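Local structure of hypothetical protein (Exiguobacterium sibiricum, 2HKV) at residues K40-L50 with R129-L139; V52-I60 with M69-V77. The protein is of unknown function but belongs to the DinB superfamily of helical-bundle proteins and holds a nickel ion, consistent with a metal-dependent role. One frame throughout, in Å; residues are numbered along the deposited sequence.

Both contacts draw on helix 43-61, and their centres lie about 18 Å apart. Contact 1 sets the start of this helix against helix 114-138, a partner from near the end of the chain, whereas contact 2 sets its second half against the short helix 66-73 that follows soon after in sequence. Along the chain the order is therefore 40-50, 52-60, 69-77 and finally 129-139, so contact 2 closes locally and contact 1 over a long range. Helix 43-61, which carries the nickel ligand H49, thus packs on helix 114-138 near its start and on helix 66-73 further along, which probably helps to place H49.

Contact 1. Residues K40-L50 with R129-L139; sequences KRSVYEVAVHL and RSQLLDYLNLL. With NI (nickel (II) ion), chain B.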
loop_
_atom_site.group_PDB
_atom_site.type_symbol
_atom_site.label_atom_id
_atom_site.label_comp_id
_atom_site.label_asym_id
_atom_site.label_seq_id
_atom_site.Cartn_x
_atom_site.Cartn_y
_atom_site.Cartn_z
ATOM N N LYS A 40 10.041 -2.590 -16.325
ATOM C CA LYS A 40 9.022 -3.113 -15.435
ATOM C C LYS A 40 7.806 -3.678 -16.169
ATOM O O LYS A 40 7.723 -3.592 -17.389
ATOM C CB LYS A 40 8.625 -2.019 -14.435
ATOM C CG LYS A 40 9.823 -1.450 -13.653
ATOM C CD LYS A 40 10.678 -2.575 -13.023
ATOM C CE LYS A 40 11.440 -2.136 -11.773
ATOM N NZ LYS A 40 12.521 -3.099 -11.390
ATOM N N ARG A 41 6.882 -4.263 -15.402
ATOM C CA ARG A 41 5.669 -4.883 -15.930
ATOM C C ARG A 41 4.926 -3.897 -16.860
ATOM O O ARG A 41 4.955 -2.689 -16.655
ATOM C CB ARG A 41 4.756 -5.293 -14.795
ATOM C CG ARG A 41 4.953 -6.673 -14.177
ATOM C CD ARG A 41 4.225 -6.753 -12.897
ATOM N NE ARG A 41 4.029 -8.121 -12.440
ATOM C CZ ARG A 41 4.684 -8.645 -11.408
ATOM N NH1 ARG A 41 5.532 -7.902 -10.709
ATOM N NH2 ARG A 41 4.496 -9.916 -11.066
ATOM N N SER A 42 4.279 -4.422 -17.887
ATOM C CA SER A 42 3.353 -3.634 -18.676
ATOM C C SER A 42 2.057 -3.311 -17.877
ATOM O O SER A 42 1.855 -3.851 -16.801
ATOM C CB SER A 42 2.987 -4.376 -19.954
ATOM O OG SER A 42 2.128 -5.460 -19.650
ATOM N N VAL A 43 1.212 -2.398 -18.392
ATOM C CA VAL A 43 -0.084 -2.105 -17.819
ATOM C C VAL A 43 -0.882 -3.384 -17.622
ATOM O O VAL A 43 -1.449 -3.634 -16.540
ATOM C CB VAL A 43 -0.908 -1.165 -18.766
ATOM C CG1 VAL A 43 -2.311 -1.068 -18.315
ATOM C CG2 VAL A 43 -0.285 0.192 -18.832
ATOM N N TYR A 44 -0.929 -4.215 -18.670
ATOM C CA TYR A 44 -1.736 -5.412 -18.564
ATOM C C TYR A 44 -1.140 -6.341 -17.493
ATOM O O TYR A 44 -1.873 -6.942 -16.734
ATOM C CB TYR A 44 -1.850 -6.135 -19.903
ATOM C CG TYR A 44 -2.341 -7.564 -19.814
ATOM C CD1 TYR A 44 -3.671 -7.857 -19.608
ATOM C CD2 TYR A 44 -1.449 -8.629 -19.957
ATOM C CE1 TYR A 44 -4.109 -9.161 -19.532
ATOM C CE2 TYR A 44 -1.872 -9.940 -19.892
ATOM C CZ TYR A 44 -3.199 -10.210 -19.690
ATOM O OH TYR A 44 -3.610 -11.529 -19.637
ATOM N N GLU A 45 0.175 -6.476 -17.459
ATOM C CA GLU A 45 0.795 -7.383 -16.492
ATOM C C GLU A 45 0.617 -6.923 -15.021
ATOM O O GLU A 45 0.409 -7.745 -14.152
ATOM C CB GLU A 45 2.276 -7.595 -16.816
ATOM C CG GLU A 45 2.545 -8.391 -18.089
ATOM C CD GLU A 45 4.014 -8.292 -18.570
ATOM O OE1 GLU A 45 4.819 -7.519 -18.006
ATOM O OE2 GLU A 45 4.369 -8.981 -19.568
ATOM N N VAL A 46 0.672 -5.609 -14.769
ATOM C CA VAL A 46 0.314 -5.060 -13.450
ATOM C C VAL A 46 -1.116 -5.405 -13.092
ATOM O O VAL A 46 -1.401 -5.845 -11.984
ATOM C CB VAL A 46 0.515 -3.560 -13.370
ATOM C CG1 VAL A 46 0.262 -3.047 -11.919
ATOM C CG2 VAL A 46 1.948 -3.224 -13.678
ATOM N N ALA A 47 -2.031 -5.154 -14.038
ATOM C CA ALA A 47 -3.435 -5.454 -13.856
ATOM C C ALA A 47 -3.734 -6.898 -13.528
ATOM O O ALA A 47 -4.532 -7.146 -12.645
ATOM C CB ALA A 47 -4.286 -4.978 -15.064
ATOM N N VAL A 48 -3.119 -7.852 -14.224
ATOM C CA VAL A 48 -3.341 -9.258 -13.917
ATOM C C VAL A 48 -2.834 -9.621 -12.488
ATOM O O VAL A 48 -3.485 -10.388 -11.770
ATOM C CB VAL A 48 -2.659 -10.189 -14.967
ATOM C CG1 VAL A 48 -2.797 -11.667 -14.575
ATOM C CG2 VAL A 48 -3.230 -9.929 -16.375
ATOM N N HIS A 49 -1.665 -9.111 -12.118
ATOM C CA HIS A 49 -1.064 -9.393 -10.787
ATOM C C HIS A 49 -2.030 -8.852 -9.728
ATOM O O HIS A 49 -2.356 -9.545 -8.767
ATOM C CB HIS A 49 0.340 -8.762 -10.720
ATOM C CG HIS A 49 1.088 -8.935 -9.411
ATOM N ND1 HIS A 49 1.324 -10.153 -8.832
ATOM C CD2 HIS A 49 1.751 -8.026 -8.641
ATOM C CE1 HIS A 49 2.075 -9.995 -7.749
ATOM N NE2 HIS A 49 2.309 -8.702 -7.569
ATOM N N LEU A 50 -2.518 -7.622 -9.921
ATOM C CA LEU A 50 -3.539 -7.045 -9.015
ATOM C C LEU A 50 -4.831 -7.905 -8.909
ATOM O O LEU A 50 -5.390 -8.132 -7.809
ATOM C CB LEU A 50 -3.902 -5.651 -9.486
ATOM C CG LEU A 50 -3.112 -4.453 -8.986
ATOM C CD1 LEU A 50 -3.345 -3.239 -9.966
ATOM C CD2 LEU A 50 -3.505 -4.127 -7.514
ATOM N N ARG A 129 -1.811 -1.110 -6.603
ATOM C CA ARG A 129 -2.814 -0.135 -7.031
ATOM C C ARG A 129 -2.100 1.200 -7.336
ATOM O O ARG A 129 -2.372 1.901 -8.346
ATOM C CB ARG A 129 -3.833 0.093 -5.953
ATOM C CG ARG A 129 -5.013 0.966 -6.413
ATOM C CD ARG A 129 -5.965 1.362 -5.291
ATOM N NE ARG A 129 -5.318 2.264 -4.332
ATOM C CZ ARG A 129 -5.970 3.081 -3.518
ATOM N NH1 ARG A 129 -7.286 3.093 -3.487
ATOM N NH2 ARG A 129 -5.278 3.834 -2.680
ATOM N N SER A 130 -1.161 1.575 -6.458
ATOM C CA SER A 130 -0.348 2.789 -6.659
ATOM C C SER A 130 0.444 2.725 -7.959
ATOM O O SER A 130 0.493 3.726 -8.755
ATOM C CB SER A 130 0.607 2.993 -5.485
ATOM O OG SER A 130 1.216 4.275 -5.545
ATOM N N GLN A 131 1.074 1.578 -8.211
ATOM C CA GLN A 131 1.835 1.392 -9.449
ATOM C C GLN A 131 0.932 1.642 -10.667
ATOM O O GLN A 131 1.328 2.379 -11.617
ATOM C CB GLN A 131 2.350 -0.020 -9.519
ATOM C CG GLN A 131 3.308 -0.279 -10.621
ATOM C CD GLN A 131 3.969 -1.640 -10.498
ATOM O OE1 GLN A 131 3.678 -2.407 -9.582
ATOM N NE2 GLN A 131 4.907 -1.940 -11.429
ATOM N N LEU A 132 -0.254 1.025 -10.653
ATOM C CA LEU A 132 -1.190 1.141 -11.788
ATOM C C LEU A 132 -1.586 2.580 -11.935
ATOM O O LEU A 132 -1.611 3.115 -13.065
ATOM C CB LEU A 132 -2.433 0.234 -11.633
ATOM C CG LEU A 132 -3.446 0.326 -12.792
ATOM C CD1 LEU A 132 -2.784 -0.001 -14.202
ATOM C CD2 LEU A 132 -4.682 -0.548 -12.426
ATOM N N LEU A 133 -1.847 3.244 -10.817
ATOM C CA LEU A 133 -2.220 4.651 -10.881
ATOM C C LEU A 133 -1.081 5.513 -11.524
ATOM O O LEU A 133 -1.333 6.396 -12.407
ATOM C CB LEU A 133 -2.548 5.153 -9.485
ATOM C CG LEU A 133 -2.954 6.619 -9.322
ATOM C CD1 LEU A 133 -4.414 6.778 -9.681
ATOM C CD2 LEU A 133 -2.703 7.026 -7.833
ATOM N N ASP A 134 0.151 5.263 -11.099
ATOM C CA ASP A 134 1.306 5.978 -11.670
ATOM C C ASP A 134 1.423 5.711 -13.180
ATOM O O ASP A 134 1.703 6.628 -13.941
ATOM C CB ASP A 134 2.613 5.567 -11.025
ATOM C CG ASP A 134 2.764 6.066 -9.611
ATOM O OD1 ASP A 134 2.002 6.986 -9.196
ATOM O OD2 ASP A 134 3.693 5.527 -8.919
ATOM N N TYR A 135 1.204 4.471 -13.601
ATOM C CA TYR A 135 1.266 4.149 -15.008
ATOM C C TYR A 135 0.223 4.941 -15.801
ATOM O O TYR A 135 0.537 5.481 -16.863
ATOM C CB TYR A 135 0.953 2.685 -15.260
ATOM C CG TYR A 135 2.075 1.698 -15.035
ATOM C CD1 TYR A 135 3.205 2.031 -14.309
ATOM C CD2 TYR A 135 1.979 0.413 -15.548
ATOM C CE1 TYR A 135 4.205 1.092 -14.067
ATOM C CE2 TYR A 135 2.982 -0.513 -15.347
ATOM C CZ TYR A 135 4.096 -0.170 -14.613
ATOM O OH TYR A 135 5.082 -1.110 -14.410
ATOM N N LEU A 136 -1.023 4.930 -15.325
ATOM C CA LEU A 136 -2.098 5.584 -16.069
ATOM C C LEU A 136 -1.837 7.089 -16.096
ATOM O O LEU A 136 -1.974 7.707 -17.118
ATOM C CB LEU A 136 -3.488 5.242 -15.476
ATOM C CG LEU A 136 -3.932 3.776 -15.639
ATOM C CD1 LEU A 136 -5.414 3.612 -15.156
ATOM C CD2 LEU A 136 -3.724 3.158 -16.998
ATOM N N ASN A 137 -1.373 7.658 -14.989
ATOM C CA ASN A 137 -1.010 9.077 -14.977
ATOM C C ASN A 137 0.195 9.402 -15.871
ATOM O O ASN A 137 0.223 10.451 -16.537
ATOM C CB ASN A 137 -0.748 9.543 -13.555
ATOM C CG ASN A 137 -2.034 9.799 -12.774
ATOM O OD1 ASN A 137 -3.059 10.191 -13.342
ATOM N ND2 ASN A 137 -1.973 9.564 -11.478
ATOM N N LEU A 138 1.178 8.514 -15.923
ATOM C CA LEU A 138 2.272 8.618 -16.920
ATOM C C LEU A 138 1.730 8.643 -18.359
ATOM O O LEU A 138 2.291 9.289 -19.238
ATOM C CB LEU A 138 3.235 7.453 -16.801
ATOM C CG LEU A 138 4.298 7.585 -15.684
ATOM C CD1 LEU A 138 5.000 6.254 -15.377
ATOM C CD2 LEU A 138 5.293 8.598 -16.034
ATOM N N LEU A 139 0.603 7.961 -18.578
ATOM C CA LEU A 139 -0.013 7.888 -19.891
ATOM C C LEU A 139 -1.020 9.025 -20.130
ATOM O O LEU A 139 -1.768 8.979 -21.084
ATOM C CB LEU A 139 -0.653 6.507 -20.090
ATOM C CG LEU A 139 0.324 5.320 -20.213
ATOM C CD1 LEU A 139 -0.399 3.943 -20.101
ATOM C CD2 LEU A 139 1.135 5.394 -21.506
HETATM NI NI NI B . 3.605 -7.957 -6.246
HETATM O O HOH W 1 5.188 -7.821 -7.842
HETATM O O HOH W 2 4.501 -9.781 -5.823
#
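The Y135 ring presents its edge to the start of helix 43-50: the carbonyl oxygen of S42 and the CA of V43 lie there in the ring plane, while V46 approaches obliquely, its CG2 a tight 3.3 Å from Y135 CE2. A second flat pair stands beside the metal, where the R41 guanidinium lies over one face of the H49 imidazole, R41 NH2 above the ring centre. Tyrosine suits its place because its ring packs against V43 and V46 while its hydroxyl reaches a backbone carbonyl in the loop just before the helix. Y135 OH donates to R41 O at 2.7 Å, tilted 23° from the carbonyl plane, and accepts from Q131 NE2 at 3.1 Å. With its CG anti to the backbone N (chi1 -171°) and an extended chain, Q131 carries its amide to that hydroxyl, while its OE1 is hydrogen-bonded to H128 ND1. H128 joins H49 and H124 on the nickel, the three-histidine site of this DinB-type helical bundle, in which helix segments 43-50 and 129-138 run roughly antiparallel, at 156°. A phenylalanine in place of Y135 would probably leave R41 O and Q131 NE2 without their shared partner and the Q131 amide less firmly fixed beside H128. Leucine and valine give apolar branches to this buried interface: at one end L50 CD1 packs on L132 CD2 at 3.9 Å, and at the other V43 CG2 meets L139 CD1 tip to tip. S42 and E45 form a capping box, S42 OG accepting from E45 N at 3.1 Å and E45 OE1 from S42 N. H49 NE2 coordinates the nickel at 2.0 Å. R41 NH1 reaches a nickel-bound water through a weak hydrogen bond.

Contact 2. Residues V52-I60 with M69-V77; sequences VLLEADLRI and MAQFYAVPV
Helix 52-60, kinked where the backbone N atoms of L54 and E55 lack bonds to the preceding turn, runs almost antiparallel to helix 69-73, their axes 172° apart in direction and 11.3 Å apart at closest approach. F72 is the knob: its ring sits among V52, E55, A56 and R59. CG stands anti to the backbone N (chi1 177°), which swings the ring across to the other helix. There F72 CE2 lies 3.6 Å from A56 CB, and the small alanine leaves room for so large a knob. At the ring edge, E55 OE2 is 3.7 Å from F72 CE1, and the R59 side chain runs across that of F72 at about a right angle, its guanidinium plane 29° from the ring plane. R59 grips E55 side-on, NE and NH2 both bonding OE2, with NE at 3.0 Å; E55 OE1 meanwhile pairs with R85 of helix 82-98. This pairing probably restrains both long chains where they line the hole. M69, a selenomethionine, is bent at chi2 and chi3, its flexible chain bringing CE to within 3.8 Å of A56 CB while CG packs on I60 CG1. Y73 adds its hydroxyl, 3.6 Å from I60 CD1. A water donates to D57 OD1 at 2.7 Å and also meets Y73 OH weakly. D57 OD2 is hydrogen-bonded to ND1 of the nickel ligand H124, making D57 a second-shell residue. The arrangement is knob-into-hole packing of a short helix on a long one, beside the three-histidine metal site, with the Y73 side chain about 8 Å from the nickel.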
loop_
_atom_site.group_PDB
_atom_site.type_symbol
_atom_site.label_atom_id
_atom_site.label_comp_id
_atom_site.label_asym_id
_atom_site.label_seq_id
_atom_site.Cartn_x
_atom_site.Cartn_y
_atom_site.Cartn_z
ATOM N N VAL A 52 -5.202 -11.108 -9.285
ATOM C CA VAL A 52 -5.035 -12.404 -8.624
ATOM C C VAL A 52 -4.373 -12.346 -7.239
ATOM O O VAL A 52 -4.469 -13.321 -6.465
ATOM C CB VAL A 52 -4.263 -13.423 -9.492
ATOM C CG1 VAL A 52 -4.865 -13.523 -10.871
ATOM C CG2 VAL A 52 -2.787 -13.030 -9.570
ATOM N N LEU A 53 -3.755 -11.233 -6.856
ATOM C CA LEU A 53 -2.856 -11.361 -5.729
ATOM C C LEU A 53 -3.540 -11.647 -4.377
ATOM O O LEU A 53 -2.904 -12.198 -3.464
ATOM C CB LEU A 53 -1.886 -10.177 -5.630
ATOM C CG LEU A 53 -2.369 -8.770 -5.255
ATOM C CD1 LEU A 53 -2.711 -8.544 -3.705
ATOM C CD2 LEU A 53 -1.251 -7.794 -5.707
ATOM N N LEU A 54 -4.793 -11.218 -4.207
ATOM C CA LEU A 54 -5.440 -11.414 -2.892
ATOM C C LEU A 54 -5.604 -12.901 -2.637
ATOM O O LEU A 54 -5.515 -13.332 -1.493
ATOM C CB LEU A 54 -6.775 -10.680 -2.773
ATOM C CG LEU A 54 -6.783 -9.156 -2.635
ATOM C CD1 LEU A 54 -8.247 -8.674 -2.580
ATOM C CD2 LEU A 54 -6.002 -8.694 -1.397
ATOM N N GLU A 55 -5.793 -13.691 -3.694
ATOM C CA GLU A 55 -5.931 -15.154 -3.563
ATOM C C GLU A 55 -4.558 -15.813 -3.559
ATOM O O GLU A 55 -4.281 -16.664 -2.719
ATOM C CB GLU A 55 -6.846 -15.669 -4.671
ATOM C CG GLU A 55 -6.951 -17.147 -4.802
ATOM C CD GLU A 55 -8.023 -17.603 -5.780
ATOM O OE1 GLU A 55 -8.857 -16.784 -6.249
ATOM O OE2 GLU A 55 -8.028 -18.819 -6.096
ATOM N N ALA A 56 -3.683 -15.384 -4.473
ATOM C CA ALA A 56 -2.323 -15.898 -4.594
ATOM C C ALA A 56 -1.635 -15.827 -3.253
ATOM O O ALA A 56 -1.103 -16.821 -2.762
ATOM C CB ALA A 56 -1.485 -15.128 -5.726
ATOM N N ASP A 57 -1.668 -14.659 -2.615
ATOM C CA ASP A 57 -0.931 -14.532 -1.378
ATOM C C ASP A 57 -1.469 -15.459 -0.315
ATOM O O ASP A 57 -0.705 -15.962 0.494
ATOM C CB ASP A 57 -0.931 -13.085 -0.859
ATOM C CG ASP A 57 -0.056 -12.134 -1.704
ATOM O OD1 ASP A 57 0.408 -12.471 -2.851
ATOM O OD2 ASP A 57 0.166 -10.978 -1.242
ATOM N N LEU A 58 -2.773 -15.667 -0.269
ATOM C CA LEU A 58 -3.334 -16.496 0.783
ATOM C C LEU A 58 -3.091 -17.968 0.514
ATOM O O LEU A 58 -2.939 -18.725 1.458
ATOM C CB LEU A 58 -4.829 -16.194 0.999
ATOM C CG LEU A 58 -5.126 -14.815 1.642
ATOM C CD1 LEU A 58 -6.588 -14.708 1.936
ATOM C CD2 LEU A 58 -4.338 -14.596 2.889
ATOM N N ARG A 59 -3.027 -18.353 -0.756
ATOM C CA ARG A 59 -2.626 -19.706 -1.141
ATOM C C ARG A 59 -1.177 -19.982 -0.764
ATOM O O ARG A 59 -0.854 -21.063 -0.207
ATOM C CB ARG A 59 -2.831 -19.892 -2.651
ATOM C CG ARG A 59 -4.290 -20.007 -3.056
ATOM C CD ARG A 59 -4.548 -20.446 -4.511
ATOM N NE ARG A 59 -5.992 -20.566 -4.713
ATOM C CZ ARG A 59 -6.698 -21.682 -4.579
ATOM N NH1 ARG A 59 -6.111 -22.833 -4.307
ATOM N NH2 ARG A 59 -8.015 -21.646 -4.733
ATOM N N ILE A 60 -0.289 -19.060 -1.124
ATOM C CA ILE A 60 1.090 -19.102 -0.656
ATOM C C ILE A 60 1.141 -19.297 0.868
ATOM O O ILE A 60 1.972 -20.083 1.346
ATOM C CB ILE A 60 1.876 -17.837 -1.103
ATOM C CG1 ILE A 60 2.189 -17.930 -2.607
ATOM C CG2 ILE A 60 3.148 -17.625 -0.249
ATOM C CD1 ILE A 60 2.311 -16.546 -3.301
HETATM N N MSE A 69 1.825 -22.926 -7.490
HETATM C CA MSE A 69 1.762 -21.510 -7.769
HETATM C C MSE A 69 2.076 -21.228 -9.222
HETATM O O MSE A 69 1.470 -20.331 -9.813
HETATM C CB MSE A 69 2.711 -20.701 -6.853
HETATM C CG MSE A 69 2.311 -20.605 -5.410
HETATM SE SE MSE A 69 0.354 -20.302 -5.119
HETATM C CE MSE A 69 0.158 -18.564 -6.036
ATOM N N ALA A 70 2.977 -22.017 -9.819
ATOM C CA ALA A 70 3.305 -21.823 -11.200
ATOM C C ALA A 70 2.079 -22.136 -12.014
ATOM O O ALA A 70 1.826 -21.514 -13.034
ATOM C CB ALA A 70 4.433 -22.756 -11.632
ATOM N N GLN A 71 1.363 -23.165 -11.599
ATOM C CA GLN A 71 0.169 -23.585 -12.306
ATOM C C GLN A 71 -0.895 -22.498 -12.157
ATOM O O GLN A 71 -1.629 -22.278 -13.112
ATOM C CB GLN A 71 -0.327 -24.897 -11.739
ATOM C CG GLN A 71 -1.649 -25.329 -12.303
ATOM C CD GLN A 71 -2.014 -26.727 -11.908
ATOM O OE1 GLN A 71 -1.153 -27.531 -11.450
ATOM N NE2 GLN A 71 -3.295 -27.062 -12.110
ATOM N N PHE A 72 -0.910 -21.803 -11.000
ATOM C CA PHE A 72 -1.877 -20.767 -10.670
ATOM C C PHE A 72 -1.609 -19.546 -11.509
ATOM O O PHE A 72 -2.515 -19.000 -12.101
ATOM C CB PHE A 72 -1.790 -20.374 -9.163
ATOM C CG PHE A 72 -2.712 -19.239 -8.756
ATOM C CD1 PHE A 72 -4.015 -19.483 -8.324
ATOM C CD2 PHE A 72 -2.262 -17.964 -8.762
ATOM C CE1 PHE A 72 -4.868 -18.436 -7.944
ATOM C CE2 PHE A 72 -3.109 -16.885 -8.391
ATOM C CZ PHE A 72 -4.402 -17.128 -7.982
ATOM N N TYR A 73 -0.350 -19.120 -11.548
ATOM C CA TYR A 73 0.023 -17.954 -12.297
ATOM C C TYR A 73 -0.100 -18.155 -13.775
ATOM O O TYR A 73 -0.288 -17.191 -14.493
ATOM C CB TYR A 73 1.448 -17.519 -11.954
ATOM C CG TYR A 73 1.627 -17.006 -10.553
ATOM C CD1 TYR A 73 0.780 -16.032 -10.032
ATOM C CD2 TYR A 73 2.641 -17.485 -9.738
ATOM C CE1 TYR A 73 0.949 -15.540 -8.758
ATOM C CE2 TYR A 73 2.800 -17.003 -8.439
ATOM C CZ TYR A 73 1.954 -16.037 -7.965
ATOM O OH TYR A 73 2.100 -15.521 -6.701
ATOM N N ALA A 74 0.006 -19.398 -14.237
ATOM C CA ALA A 74 -0.094 -19.689 -15.655
ATOM C C ALA A 74 -1.514 -19.659 -16.212
ATOM O O ALA A 74 -1.669 -19.679 -17.418
ATOM C CB ALA A 74 0.593 -21.054 -16.000
ATOM N N VAL A 75 -2.549 -19.635 -15.379
ATOM C CA VAL A 75 -3.904 -19.595 -15.937
ATOM C C VAL A 75 -4.121 -18.183 -16.517
ATOM O O VAL A 75 -3.949 -17.191 -15.825
ATOM C CB VAL A 75 -4.999 -20.053 -14.931
ATOM C CG1 VAL A 75 -6.387 -19.749 -15.473
ATOM C CG2 VAL A 75 -4.894 -21.569 -14.710
ATOM N N PRO A 76 -4.396 -18.091 -17.825
ATOM C CA PRO A 76 -4.456 -16.776 -18.454
ATOM C C PRO A 76 -5.663 -15.932 -18.015
ATOM O O PRO A 76 -6.766 -16.433 -17.919
ATOM C CB PRO A 76 -4.541 -17.095 -19.949
ATOM C CG PRO A 76 -5.021 -18.486 -20.031
ATOM C CD PRO A 76 -4.640 -19.185 -18.781
ATOM N N VAL A 77 -5.427 -14.662 -17.740
ATOM C CA VAL A 77 -6.517 -13.737 -17.462
ATOM C C VAL A 77 -6.530 -12.728 -18.579
ATOM O O VAL A 77 -5.686 -11.851 -18.639
ATOM C CB VAL A 77 -6.384 -13.051 -16.120
ATOM C CG1 VAL A 77 -7.626 -12.228 -15.857
ATOM C CG2 VAL A 77 -6.226 -14.064 -15.018
HETATM O O HOH W 3 1.055 -12.509 -5.424
#